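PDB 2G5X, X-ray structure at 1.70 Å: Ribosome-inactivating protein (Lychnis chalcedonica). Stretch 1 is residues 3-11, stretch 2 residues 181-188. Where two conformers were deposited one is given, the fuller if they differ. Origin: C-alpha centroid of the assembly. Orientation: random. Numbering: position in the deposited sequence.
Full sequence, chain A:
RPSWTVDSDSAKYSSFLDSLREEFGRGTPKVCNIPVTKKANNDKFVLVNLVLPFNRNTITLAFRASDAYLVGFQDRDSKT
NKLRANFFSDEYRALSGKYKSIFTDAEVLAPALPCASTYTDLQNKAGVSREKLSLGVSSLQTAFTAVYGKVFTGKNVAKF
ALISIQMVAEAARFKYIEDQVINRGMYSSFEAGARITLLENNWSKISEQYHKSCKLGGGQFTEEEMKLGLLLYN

Stretch 1 3-11: SWTVDSDSA
Stretch 2 181-188: VINRGMYS

Residues 3-11 and 181-188 of this ribosome-inactivating protein lie far apart in one chain but pack together in the fold. Stretch 1 starts as a strand, Ser3 to Thr5, passes through a loop, and enters a helix at Ser10. Stretch 2 begins in a helix that includes Val181 to Arg184 and continues through Met186 to Ser188 without regular structure. The register is set by two pairs: Ser8 CA lies 4.6 Å from Met186 CA, and Ser10 CA lies 5.7 Å from Ile182 CA. As stretch 1 advances from Ser8 to Ser10, its partner therefore moves back from Met186 to Ile182. The contact buries 312 Å², both sides summed. No direct hydrogen bond crosses it; packing and one bridging water join the two stretches.

Met186 covers the most surface. Its backbone has phi/psi -86/-46, and its CA-to-CB bond points toward stretch 1. The side chain has chi1 -75° (m), chi2 -63° (m) and chi3 104°, between wells. This flexible, unbranched chain is buried and reaches several neighbours. Met186 SD lies 3.9 Å from Asp7 O and 3.8 Å from Ser10 CA. Met186 CE approaches Trp4 CZ2 at 4.3 Å, an apolar contact oblique to the indole. Trp4 is itself buried, with chi1 -178° (t) and chi2 42°.

Ser8 comes next. It has phi/psi -80/19 and chi1 55° (p), and its CB points toward stretch 2. Ser8 CB packs 3.3 Å from Met186 O and 4.4 Å from Met186 CB. The small side chain fits this close backbone approach. Ser8 CB also sits over one face of the Tyr187 ring, 4.0 Å from its centroid and 17° off the ring normal, a CH-pi contact. Tyr187 has chi1 -59° (m) and chi2 84°. Its CB points sideways, but the end of the side chain comes nearer to stretch 1. A water joins the polar ends, 2.6 Å from Ser8 OG and 2.8 Å from Tyr187 OH. The same water donates a weak bond to Ser8 O at 3.4 Å.

Ser10 covers the third largest area in the contact, after Met186 and Ser8. Its phi/psi is -66/-27, its chi1 is 73° (p), and its CB points toward stretch 2. Ser10 CB lies 3.7 Å from Ile182 CG2 and 4.0 Å from Met186 CG. Ile182 is helical at -61/-44, with chi1 -67° (m) and chi2 171° (t). Its CB points sideways, and its CG2 is the atom closest to Ser10.

Local bonds accompany these backbone paths. Asp7 OD2 accepts a weak bond from Ser8 N at 2.8 Å. Asp9 is the N-cap, with CB directed away from stretch 2; its OD2 accepts a weak capping bond from Ala11 N at 3.0 Å. In stretch 2, Gly185 N donates to Val181 O at 2.8 Å. Gly185 has phi/psi -120/14 and is the first residue to leave helical values. An ideal CB there would lie 3.2 Å from Val181 O, so the absence of a side chain relieves crowding.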

# COMPACT_ATOMS: atom_id res chain seq x y z
N SER A 3 11.57 -3.22 -1.04
CA SER A 3 11.89 -1.92 -1.62
C SER A 3 11.63 -1.91 -3.12
O SER A 3 11.87 -2.91 -3.81
CB SER A 3 13.36 -1.58 -1.36
OG SER A 3 13.70 -0.31 -1.88
N TRP A 4 11.12 -0.79 -3.61
CA TRP A 4 10.86 -0.66 -5.04
C TRP A 4 11.28 0.72 -5.54
O TRP A 4 10.83 1.74 -5.02
CB TRP A 4 9.37 -0.87 -5.36
CG TRP A 4 9.06 -0.80 -6.85
CD1 TRP A 4 9.80 -1.34 -7.87
CD2 TRP A 4 7.94 -0.15 -7.47
NE1 TRP A 4 9.21 -1.07 -9.08
CE2 TRP A 4 8.07 -0.34 -8.86
CE3 TRP A 4 6.84 0.56 -6.98
CZ2 TRP A 4 7.13 0.17 -9.78
CZ3 TRP A 4 5.91 1.07 -7.89
CH2 TRP A 4 6.07 0.87 -9.28
N THR A 5 12.16 0.73 -6.53
CA THR A 5 12.58 1.98 -7.14
C THR A 5 11.47 2.19 -8.17
O THR A 5 11.35 1.43 -9.13
CB THR A 5 13.96 1.85 -7.81
OG1 THR A 5 14.95 1.64 -6.80
CG2 THR A 5 14.30 3.12 -8.58
N VAL A 6 10.64 3.20 -7.93
CA VAL A 6 9.51 3.49 -8.80
C VAL A 6 9.98 3.78 -10.22
O VAL A 6 10.35 4.91 -10.56
CB VAL A 6 8.71 4.69 -8.24
CG1 VAL A 6 7.47 4.92 -9.07
CG2 VAL A 6 8.33 4.41 -6.78
N ASP A 7 9.94 2.74 -11.05
CA ASP A 7 10.39 2.81 -12.44
C ASP A 7 9.59 1.84 -13.31
O ASP A 7 8.81 1.04 -12.80
CB ASP A 7 11.89 2.47 -12.48
CG ASP A 7 12.59 3.08 -13.67
OD1 ASP A 7 13.83 2.89 -13.77
OD2 ASP A 7 11.93 3.73 -14.51
N SER A 8 9.81 1.89 -14.62
CA SER A 8 9.07 1.06 -15.56
C SER A 8 9.51 -0.40 -15.74
O SER A 8 9.16 -1.03 -16.74
CB SER A 8 9.04 1.75 -16.93
OG SER A 8 10.35 2.06 -17.37
N ASP A 9 10.26 -0.93 -14.78
CA ASP A 9 10.73 -2.31 -14.85
C ASP A 9 9.70 -3.20 -14.13
O ASP A 9 9.68 -3.27 -12.91
CB ASP A 9 12.10 -2.41 -14.17
CG ASP A 9 12.71 -3.80 -14.25
OD1 ASP A 9 13.95 -3.90 -14.11
OD2 ASP A 9 11.97 -4.79 -14.45
N SER A 10 8.84 -3.87 -14.90
CA SER A 10 7.80 -4.71 -14.32
C SER A 10 8.32 -5.92 -13.55
O SER A 10 7.65 -6.41 -12.63
CB SER A 10 6.82 -5.17 -15.40
OG SER A 10 7.40 -6.16 -16.23
N ALA A 11 9.50 -6.41 -13.91
CA ALA A 11 10.06 -7.56 -13.22
C ALA A 11 10.37 -7.17 -11.77
O ALA A 11 10.06 -7.93 -10.85
CB ALA A 11 11.33 -8.05 -13.93
N VAL A 181 -1.48 -3.42 -13.41
CA VAL A 181 -0.42 -2.42 -13.27
C VAL A 181 0.75 -2.74 -14.21
O VAL A 181 1.30 -1.84 -14.85
CB VAL A 181 0.09 -2.36 -11.81
CG1 VAL A 181 1.26 -1.37 -11.71
CG2 VAL A 181 -1.04 -1.92 -10.90
N ILE A 182 1.11 -4.01 -14.30
CA ILE A 182 2.20 -4.42 -15.17
C ILE A 182 1.91 -4.08 -16.64
O ILE A 182 2.78 -3.57 -17.35
CB ILE A 182 2.46 -5.94 -15.08
CG1 ILE A 182 3.00 -6.30 -13.70
CG2 ILE A 182 3.43 -6.37 -16.17
CD1 ILE A 182 3.07 -7.79 -13.45
N ASN A 183 0.69 -4.36 -17.08
CA ASN A 183 0.32 -4.12 -18.47
C ASN A 183 -0.09 -2.71 -18.85
O ASN A 183 0.08 -2.30 -20.00
CB ASN A 183 -0.81 -5.08 -18.89
CG ASN A 183 -0.37 -6.53 -18.95
OD1 ASN A 183 -0.53 -7.29 -17.99
ND2 ASN A 183 0.20 -6.92 -20.08
N ARG A 184 -0.63 -1.95 -17.89
CA ARG A 184 -1.11 -0.61 -18.18
C ARG A 184 -0.48 0.54 -17.39
O ARG A 184 -0.72 1.71 -17.72
CB ARG A 184 -2.63 -0.56 -17.95
CG ARG A 184 -3.41 -1.68 -18.64
CD ARG A 184 -4.80 -1.83 -18.04
NE ARG A 184 -5.62 -0.63 -18.19
CZ ARG A 184 -6.82 -0.47 -17.63
NH1 ARG A 184 -7.34 -1.45 -16.90
NH2 ARG A 184 -7.50 0.65 -17.81
N GLY A 185 0.31 0.23 -16.37
CA GLY A 185 0.87 1.30 -15.57
C GLY A 185 2.37 1.45 -15.46
O GLY A 185 2.85 2.18 -14.59
N MET A 186 3.12 0.77 -16.32
CA MET A 186 4.58 0.87 -16.29
C MET A 186 5.07 2.06 -17.11
O MET A 186 5.92 2.83 -16.65
CB MET A 186 5.21 -0.42 -16.82
CG MET A 186 5.16 -1.61 -15.85
SD MET A 186 6.08 -1.35 -14.30
CE MET A 186 4.73 -1.04 -13.17
N TYR A 187 4.52 2.21 -18.32
CA TYR A 187 4.92 3.31 -19.20
C TYR A 187 3.81 4.33 -19.40
O TYR A 187 4.01 5.37 -20.04
CB TYR A 187 5.32 2.77 -20.57
CG TYR A 187 6.47 1.79 -20.53
CD1 TYR A 187 6.24 0.44 -20.27
CD2 TYR A 187 7.78 2.21 -20.74
CE1 TYR A 187 7.30 -0.47 -20.22
CE2 TYR A 187 8.84 1.31 -20.70
CZ TYR A 187 8.59 -0.02 -20.44
OH TYR A 187 9.64 -0.92 -20.40
N SER A 188 2.64 4.04 -18.85
CA SER A 188 1.49 4.93 -19.00
C SER A 188 0.73 5.05 -17.69
O SER A 188 1.20 4.60 -16.64
CB SER A 188 0.55 4.39 -20.07
OG SER A 188 -0.34 5.39 -20.53
O HOH W 1 11.62 0.25 -18.76